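Local coordinates for protein acetolactate synthase isozyme 1 large subunit (Escherichia coli, PDB 6LPI) that forms the large subunit of a thiamine diphosphate-dependent enzyme of three-domain build, holding FAD, thiamine diphosphate and a magnesium ion, at residues 206-211 with 276-281; 300-305 with 318-323; 453-458 with 505-510. All blocks are in the same frame, centred on the assembly; numbering follows the deposited sequence.

Contact 1 (206-211 with 276-281); sequences AMINAA and ADLLIV
Leu278 meets three residues of 206-211 with its branched end. Its CD1 packs on Met207 CE at 3.8 Å, the two side chains crossing at about a right angle; the bend of the methionine at chi3 (75°) sets that terminal methyl. Its CD2 lies 3.9 Å from Ile208 CG1 and 3.8 Å from Ala211 CB, where a small methyl lets the backbone at Ala211 come close. Leucine suits this place because its two methyls can serve different neighbours. One step along the same face, Ile280 CG1 touches Ile208 CG1 at 3.9 Å, again with crossed side chains. The fold is the Rossmann-like central domain: helix 198-210 packs on one side of the parallel sheet, its segment 206-210 running at 134° (N-to-C directions) to strand 278-281 with axes 9.4 Å apart, before the chain enters strand 214-218 beside strand 278-282. Polar groups also meet the apolar ones. The carbonyl O of Met207 is 3.7 Å from Leu278 CD2, a van der Waals neighbour. Asp277 brings OD1 to 3.7 Å from Ala211 CB, while its carboxylate is engaged by backbone N-H groups of the residues that follow Ala211, OD2 by Lys212 and OD1 by Arg213.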
loop_
_atom_site.group_PDB
_atom_site.type_symbol
_atom_site.label_atom_id
_atom_site.label_comp_id
_atom_site.label_asym_id
_atom_site.label_seq_id
_atom_site.Cartn_x
_atom_site.Cartn_y
_atom_site.Cartn_z
ATOM N N ALA B 206 12.799 -0.265 28.822
ATOM C CA ALA B 206 12.315 -0.385 30.194
ATOM C C ALA B 206 10.844 -0.808 30.225
ATOM O O ALA B 206 10.448 -1.699 30.993
ATOM C CB ALA B 206 12.524 0.935 30.927
ATOM N N MET B 207 10.019 -0.194 29.385
ATOM C CA MET B 207 8.607 -0.532 29.410
ATOM C C MET B 207 8.375 -1.984 28.982
ATOM O O MET B 207 7.552 -2.691 29.577
ATOM C CB MET B 207 7.869 0.443 28.504
ATOM C CG MET B 207 7.761 1.823 29.130
ATOM S SD MET B 207 6.639 2.884 28.231
ATOM C CE MET B 207 5.082 2.188 28.758
ATOM N N ILE B 208 9.136 -2.467 27.992
ATOM C CA ILE B 208 8.990 -3.846 27.534
ATOM C C ILE B 208 9.488 -4.806 28.602
ATOM O O ILE B 208 8.877 -5.850 28.867
ATOM C CB ILE B 208 9.741 -4.056 26.205
ATOM C CG1 ILE B 208 8.997 -3.414 25.034
ATOM C CG2 ILE B 208 9.995 -5.539 25.941
ATOM C CD1 ILE B 208 9.881 -3.159 23.836
ATOM N N ASN B 209 10.582 -4.453 29.257
ATOM C CA ASN B 209 11.119 -5.358 30.252
ATOM C C ASN B 209 10.222 -5.433 31.480
ATOM O O ASN B 209 10.130 -6.490 32.113
ATOM C CB ASN B 209 12.536 -4.898 30.617
ATOM C CG ASN B 209 13.549 -5.195 29.521
ATOM O OD1 ASN B 209 13.263 -5.936 28.577
ATOM N ND2 ASN B 209 14.717 -4.581 29.614
ATOM N N ALA B 210 9.477 -4.374 31.770
ATOM C CA ALA B 210 8.652 -4.327 32.966
ATOM C C ALA B 210 7.197 -4.687 32.720
ATOM O O ALA B 210 6.408 -4.668 33.665
ATOM C CB ALA B 210 8.731 -2.932 33.592
ATOM N N ALA B 211 6.827 -5.049 31.497
ATOM C CA ALA B 211 5.426 -5.258 31.161
ATOM C C ALA B 211 4.984 -6.673 31.525
ATOM O O ALA B 211 5.723 -7.638 31.306
ATOM C CB ALA B 211 5.203 -4.997 29.679
ATOM N N ALA B 276 -3.807 -7.056 26.982
ATOM C CA ALA B 276 -2.463 -6.489 26.982
ATOM C C ALA B 276 -2.348 -5.254 27.879
ATOM O O ALA B 276 -3.261 -4.423 27.940
ATOM C CB ALA B 276 -2.056 -6.118 25.561
ATOM N N ASP B 277 -1.218 -5.150 28.597
ATOM C CA ASP B 277 -0.874 -3.937 29.335
ATOM C C ASP B 277 0.154 -3.063 28.625
ATOM O O ASP B 277 0.388 -1.937 29.064
ATOM C CB ASP B 277 -0.379 -4.274 30.756
ATOM C CG ASP B 277 0.972 -5.016 30.786
ATOM O OD1 ASP B 277 1.481 -5.426 29.724
ATOM O OD2 ASP B 277 1.528 -5.183 31.905
ATOM N N LEU B 278 0.760 -3.543 27.543
ATOM C CA LEU B 278 1.625 -2.724 26.703
ATOM C C LEU B 278 1.657 -3.312 25.304
ATOM O O LEU B 278 1.842 -4.522 25.154
ATOM C CB LEU B 278 3.054 -2.680 27.249
ATOM C CG LEU B 278 4.092 -2.125 26.284
ATOM C CD1 LEU B 278 4.165 -0.602 26.419
ATOM C CD2 LEU B 278 5.424 -2.794 26.559
ATOM N N LEU B 279 1.445 -2.493 24.285
ATOM C CA LEU B 279 1.590 -2.977 22.921
ATOM C C LEU B 279 2.693 -2.198 22.224
ATOM O O LEU B 279 2.800 -0.973 22.377
ATOM C CB LEU B 279 0.289 -3.013 22.104
ATOM C CG LEU B 279 -0.863 -2.079 21.929
ATOM C CD1 LEU B 279 -0.464 -1.087 20.926
ATOM C CD2 LEU B 279 -2.016 -2.882 21.403
ATOM N N ILE B 280 3.558 -2.946 21.548
ATOM C CA ILE B 280 4.689 -2.442 20.779
ATOM C C ILE B 280 4.282 -2.410 19.317
ATOM O O ILE B 280 4.122 -3.454 18.683
ATOM C CB ILE B 280 5.930 -3.323 20.961
ATOM C CG1 ILE B 280 6.156 -3.682 22.437
ATOM C CG2 ILE B 280 7.114 -2.709 20.259
ATOM C CD1 ILE B 280 5.777 -5.082 22.781
ATOM N N VAL B 281 4.050 -1.226 18.787
ATOM C CA VAL B 281 3.492 -1.079 17.453
ATOM C C VAL B 281 4.628 -0.682 16.516
ATOM O O VAL B 281 5.175 0.424 16.614
ATOM C CB VAL B 281 2.367 -0.041 17.439
ATOM C CG1 VAL B 281 1.619 -0.091 16.114
ATOM C CG2 VAL B 281 1.468 -0.272 18.608
#

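Contact 2 (300-305 with 318-323); sequences NAKIIH and QPHVAI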
loop_
_atom_site.group_PDB
_atom_site.type_symbol
_atom_site.label_atom_id
_atom_site.label_comp_id
_atom_site.label_asym_id
_atom_site.label_seq_id
_atom_site.Cartn_x
_atom_site.Cartn_y
_atom_site.Cartn_z
ATOM N N ASN B 300 -6.304 -0.613 28.620
ATOM C CA ASN B 300 -5.345 -0.698 29.709
ATOM C C ASN B 300 -3.918 -0.891 29.234
ATOM O O ASN B 300 -3.061 -1.309 30.021
ATOM C CB ASN B 300 -5.735 -1.822 30.660
ATOM C CG ASN B 300 -6.894 -1.440 31.498
ATOM O OD1 ASN B 300 -7.112 -0.249 31.736
ATOM N ND2 ASN B 300 -7.673 -2.426 31.941
ATOM N N ALA B 301 -3.607 -0.515 28.004
ATOM C CA ALA B 301 -2.295 -0.774 27.441
ATOM C C ALA B 301 -1.583 0.544 27.211
ATOM O O ALA B 301 -2.153 1.479 26.626
ATOM C CB ALA B 301 -2.391 -1.545 26.114
ATOM N N LYS B 302 -0.374 0.634 27.739
ATOM C CA LYS B 302 0.525 1.687 27.328
ATOM C C LYS B 302 1.037 1.324 25.945
ATOM O O LYS B 302 1.065 0.151 25.566
ATOM C CB LYS B 302 1.664 1.862 28.326
ATOM C CG LYS B 302 1.181 2.212 29.712
ATOM C CD LYS B 302 2.022 3.267 30.360
ATOM C CE LYS B 302 1.274 3.873 31.526
ATOM N NZ LYS B 302 -0.046 4.368 31.044
ATOM N N ILE B 303 1.396 2.330 25.165
ATOM C CA ILE B 303 1.714 2.098 23.769
ATOM C C ILE B 303 3.094 2.641 23.450
ATOM O O ILE B 303 3.433 3.780 23.808
ATOM C CB ILE B 303 0.647 2.708 22.840
ATOM C CG1 ILE B 303 -0.680 1.951 23.025
ATOM C CG2 ILE B 303 1.141 2.730 21.391
ATOM C CD1 ILE B 303 -1.837 2.496 22.234
ATOM N N ILE B 304 3.872 1.825 22.749
ATOM C CA ILE B 304 5.061 2.283 22.054
ATOM C C ILE B 304 4.763 2.190 20.564
ATOM O O ILE B 304 4.185 1.203 20.086
ATOM C CB ILE B 304 6.300 1.447 22.425
ATOM C CG1 ILE B 304 6.275 1.075 23.902
ATOM C CG2 ILE B 304 7.569 2.200 22.089
ATOM C CD1 ILE B 304 7.358 0.080 24.282
ATOM N N HIS B 305 5.147 3.223 19.831
ATOM C CA HIS B 305 4.793 3.329 18.431
ATOM C C HIS B 305 6.024 3.829 17.687
ATOM O O HIS B 305 6.478 4.954 17.934
ATOM C CB HIS B 305 3.589 4.276 18.273
ATOM C CG HIS B 305 2.973 4.266 16.905
ATOM N ND1 HIS B 305 2.113 5.251 16.470
ATOM C CD2 HIS B 305 3.079 3.387 15.881
ATOM C CE1 HIS B 305 1.725 4.989 15.236
ATOM N NE2 HIS B 305 2.291 3.859 14.859
ATOM N N GLN B 318 -2.708 7.824 21.089
ATOM C CA GLN B 318 -1.565 8.591 21.551
ATOM C C GLN B 318 -0.570 7.640 22.201
ATOM O O GLN B 318 -0.964 6.851 23.066
ATOM C CB GLN B 318 -1.999 9.671 22.528
ATOM C CG GLN B 318 -3.037 10.614 21.929
ATOM C CD GLN B 318 -2.445 11.722 21.099
ATOM O OE1 GLN B 318 -3.105 12.270 20.207
ATOM N NE2 GLN B 318 -1.198 12.088 21.408
ATOM N N PRO B 319 0.678 7.607 21.765
ATOM C CA PRO B 319 1.625 6.653 22.333
ATOM C C PRO B 319 2.294 7.239 23.568
ATOM O O PRO B 319 2.329 8.455 23.785
ATOM C CB PRO B 319 2.644 6.454 21.200
ATOM C CG PRO B 319 2.671 7.746 20.489
ATOM C CD PRO B 319 1.277 8.379 20.660
ATOM N N HIS B 320 2.818 6.342 24.393
ATOM C CA HIS B 320 3.589 6.785 25.534
ATOM C C HIS B 320 5.055 6.950 25.186
ATOM O O HIS B 320 5.749 7.773 25.788
ATOM C CB HIS B 320 3.388 5.804 26.680
ATOM C CG HIS B 320 1.982 5.777 27.186
ATOM N ND1 HIS B 320 0.942 5.245 26.455
ATOM C CD2 HIS B 320 1.444 6.205 28.351
ATOM C CE1 HIS B 320 -0.177 5.346 27.150
ATOM N NE2 HIS B 320 0.099 5.924 28.304
ATOM N N VAL B 321 5.530 6.206 24.200
ATOM C CA VAL B 321 6.837 6.428 23.607
ATOM C C VAL B 321 6.630 6.394 22.102
ATOM O O VAL B 321 6.093 5.418 21.568
ATOM C CB VAL B 321 7.862 5.374 24.052
ATOM C CG1 VAL B 321 9.123 5.434 23.185
ATOM C CG2 VAL B 321 8.182 5.561 25.504
ATOM N N ALA B 322 7.032 7.467 21.428
ATOM C CA ALA B 322 6.875 7.621 19.991
ATOM C C ALA B 322 8.250 7.862 19.392
ATOM O O ALA B 322 8.950 8.802 19.786
ATOM C CB ALA B 322 5.933 8.777 19.661
ATOM N N ILE B 323 8.630 7.021 18.443
ATOM C CA ILE B 323 9.880 7.154 17.714
ATOM C C ILE B 323 9.524 7.334 16.257
ATOM O O ILE B 323 8.779 6.520 15.698
ATOM C CB ILE B 323 10.749 5.897 17.854
ATOM C CG1 ILE B 323 11.117 5.661 19.307
ATOM C CG2 ILE B 323 11.995 5.985 16.957
ATOM C CD1 ILE B 323 12.382 6.195 19.630
#
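Lys302 and His320 cross at about a right angle, the lysine chain passing over one face of the imidazole. Its CD stands 3.6 Å above the ring plane, displaced toward the rim, a CH-pi contact that uses the long aliphatic part of the lysine at an exposed edge. The bend at chi2 (-138°) places CD there. Ile304 and Val321 lie side by side and point the same way, with Ile304 CG2 3.7 Å from Val321 CB; beta-branched residues suit such strands, and helix 198-210 packs on Ile304 from this face. On the other face His305 CB touches Pro319 CB at 3.8 Å, while the imidazole leads away, its NE2 hydrogen-bonded to Ala284 O and its ring set edge-to-face with Phe286. In the backbone, Ile303 O accepts from two amides, His320 N at 2.7 Å and Val321 N at 3.2 Å, because the helical psi of His320 (-27°) turns both N-H groups to it. His305 continues the ladder, giving its N-H to Val321 O and accepting from Ile323 N, both at 3.0 Å. This is the parallel pairing of the outermost strand of a Rossmann-like sheet, with the His305 side chain about 6 Å from FAD.

Contact 3 (453-458 with 505-510); sequences EMATAS and AGFGLE
Phe507 and Gly508 end helix 500-506 in a Schellman motif, and this helix terminus rests against Met454, Ala455 and Ser458 of helix 453-459 in the C-terminal thiamine diphosphate-binding domain. Gly508 takes a positive phi of 96°, a conformation glycine adopts readily, and directs the chain toward strand 510-513. Met454 covers one face of the Phe507 ring. Its CB sits 3.4 Å above the ring plane, offset toward the rim, and the extended chain beyond CG carries SD obliquely past the ring, 3.7 Å from Phe507 CD2, in a Met-aromatic contact. Ala455, whose small side chain allows the ring to approach the helix, places CB 3.9 Å from Phe507 CD1. Leu509 reaches in with both methyls: CD1 lies 3.9 Å from Met454 CG, the two side chains crossing at about a right angle, and CD2 lies 3.9 Å from Ser458 CB. The polar element is the Ser458 hydroxyl. With chi1 at 68°, OG stands between the backbone N and the carbonyl carbon, 2.9 Å from Phe507 O and 3.2 Å from Ala455 O. The hydroxyl has one proton for two carbonyls, so which it serves is not settled; serine suits the place because its hydroxyl reaches both the carbonyl at the end of the other helix and one in its own, while the unbranched, polarisable thioether of Met454 suits a place beside an aromatic ring.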
loop_
_atom_site.group_PDB
_atom_site.type_symbol
_atom_site.label_atom_id
_atom_site.label_comp_id
_atom_site.label_asym_id
_atom_site.label_seq_id
_atom_site.Cartn_x
_atom_site.Cartn_y
_atom_site.Cartn_z
ATOM N N GLU B 453 -6.346 -8.503 -18.606
ATOM C CA GLU B 453 -4.940 -8.798 -18.412
ATOM C C GLU B 453 -4.657 -10.281 -18.512
ATOM O O GLU B 453 -3.480 -10.662 -18.570
ATOM C CB GLU B 453 -4.454 -8.228 -17.087
ATOM C CG GLU B 453 -4.661 -6.690 -16.987
ATOM C CD GLU B 453 -4.094 -5.921 -18.172
ATOM O OE1 GLU B 453 -3.027 -6.315 -18.678
ATOM O OE2 GLU B 453 -4.736 -4.952 -18.632
ATOM N N MET B 454 -5.701 -11.121 -18.571
ATOM C CA MET B 454 -5.485 -12.519 -18.924
ATOM C C MET B 454 -4.649 -12.635 -20.184
ATOM O O MET B 454 -3.700 -13.428 -20.233
ATOM C CB MET B 454 -6.816 -13.242 -19.103
ATOM C CG MET B 454 -7.281 -13.924 -17.842
ATOM S SD MET B 454 -8.784 -14.896 -18.056
ATOM C CE MET B 454 -9.139 -15.325 -16.354
ATOM N N ALA B 455 -4.952 -11.810 -21.192
ATOM C CA ALA B 455 -4.147 -11.807 -22.411
ATOM C C ALA B 455 -2.686 -11.538 -22.085
ATOM O O ALA B 455 -1.787 -12.285 -22.508
ATOM C CB ALA B 455 -4.685 -10.769 -23.397
ATOM N N THR B 456 -2.446 -10.496 -21.278
ATOM C CA THR B 456 -1.099 -10.161 -20.835
ATOM C C THR B 456 -0.406 -11.354 -20.200
ATOM O O THR B 456 0.788 -11.584 -20.431
ATOM C CB THR B 456 -1.152 -8.974 -19.866
ATOM O OG1 THR B 456 -1.860 -7.887 -20.481
ATOM C CG2 THR B 456 0.233 -8.525 -19.479
ATOM N N ALA B 457 -1.151 -12.162 -19.443
ATOM C CA ALA B 457 -0.528 -13.313 -18.793
ATOM C C ALA B 457 -0.095 -14.355 -19.811
ATOM O O ALA B 457 1.014 -14.899 -19.725
ATOM C CB ALA B 457 -1.487 -13.928 -17.776
ATOM N N SER B 458 -0.943 -14.639 -20.793
ATOM C CA SER B 458 -0.611 -15.757 -21.661
ATOM C C SER B 458 0.477 -15.382 -22.651
ATOM O O SER B 458 1.377 -16.189 -22.924
ATOM C CB SER B 458 -1.866 -16.252 -22.377
ATOM O OG SER B 458 -2.316 -15.292 -23.297
ATOM N N ALA B 505 -9.833 -20.020 -21.384
ATOM C CA ALA B 505 -9.322 -20.763 -22.538
ATOM C C ALA B 505 -9.195 -19.878 -23.772
ATOM O O ALA B 505 -8.207 -19.972 -24.505
ATOM C CB ALA B 505 -10.232 -21.941 -22.858
ATOM N N GLY B 506 -10.192 -19.029 -24.035
ATOM C CA GLY B 506 -10.109 -18.088 -25.139
ATOM C C GLY B 506 -9.059 -17.012 -24.957
ATOM O O GLY B 506 -8.625 -16.408 -25.946
ATOM N N PHE B 507 -8.645 -16.745 -23.721
ATOM C CA PHE B 507 -7.490 -15.886 -23.522
ATOM C C PHE B 507 -6.179 -16.654 -23.658
ATOM O O PHE B 507 -5.108 -16.052 -23.588
ATOM C CB PHE B 507 -7.546 -15.214 -22.144
ATOM C CG PHE B 507 -8.430 -13.988 -22.085
ATOM C CD1 PHE B 507 -7.968 -12.751 -22.512
ATOM C CD2 PHE B 507 -9.711 -14.070 -21.548
ATOM C CE1 PHE B 507 -8.780 -11.642 -22.441
ATOM C CE2 PHE B 507 -10.521 -12.966 -21.473
ATOM C CZ PHE B 507 -10.059 -11.752 -21.915
ATOM N N GLY B 508 -6.225 -17.966 -23.844
ATOM C CA GLY B 508 -5.013 -18.732 -24.009
ATOM C C GLY B 508 -4.467 -19.400 -22.768
ATOM O O GLY B 508 -3.314 -19.854 -22.796
ATOM N N LEU B 509 -5.239 -19.467 -21.683
ATOM C CA LEU B 509 -4.823 -20.133 -20.455
ATOM C C LEU B 509 -5.404 -21.536 -20.405
ATOM O O LEU B 509 -6.509 -21.781 -20.898
ATOM C CB LEU B 509 -5.286 -19.410 -19.186
ATOM C CG LEU B 509 -5.360 -17.900 -19.033
ATOM C CD1 LEU B 509 -5.958 -17.570 -17.665
ATOM C CD2 LEU B 509 -4.015 -17.259 -19.251
ATOM N N GLU B 510 -4.667 -22.457 -19.787
ATOM C CA GLU B 510 -5.288 -23.724 -19.428
ATOM C C GLU B 510 -6.291 -23.507 -18.304
ATOM O O GLU B 510 -6.192 -22.559 -17.520
ATOM C CB GLU B 510 -4.269 -24.773 -18.983
ATOM C CG GLU B 510 -2.937 -24.743 -19.670
ATOM C CD GLU B 510 -2.224 -26.070 -19.540
ATOM O OE1 GLU B 510 -2.855 -27.102 -19.855
ATOM O OE2 GLU B 510 -1.058 -26.086 -19.110
#

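From the N terminus, contact 1 closes a loop of 64 residues in the central domain by bringing helix 198-210 onto strand 278-282. Contact 2 follows with a short closure of 12 residues, adding strand 321-324 to strand 302-307 at the edge of the same sheet. The two join through neighbouring strands, where Leu279 N lies 3.0 Å from Lys302 O in a probable hydrogen bond, and Met207 CE packs on Lys302 CB. Contact 3 spans 46 residues of the C-terminal domain, joining helix 453-459 to the end of helix 500-506, where the chain enters strand 510-513; its centre is about 51 Å from contact 1's and 50 Å from contact 2's. The three loops run in series, neither nesting nor crossing.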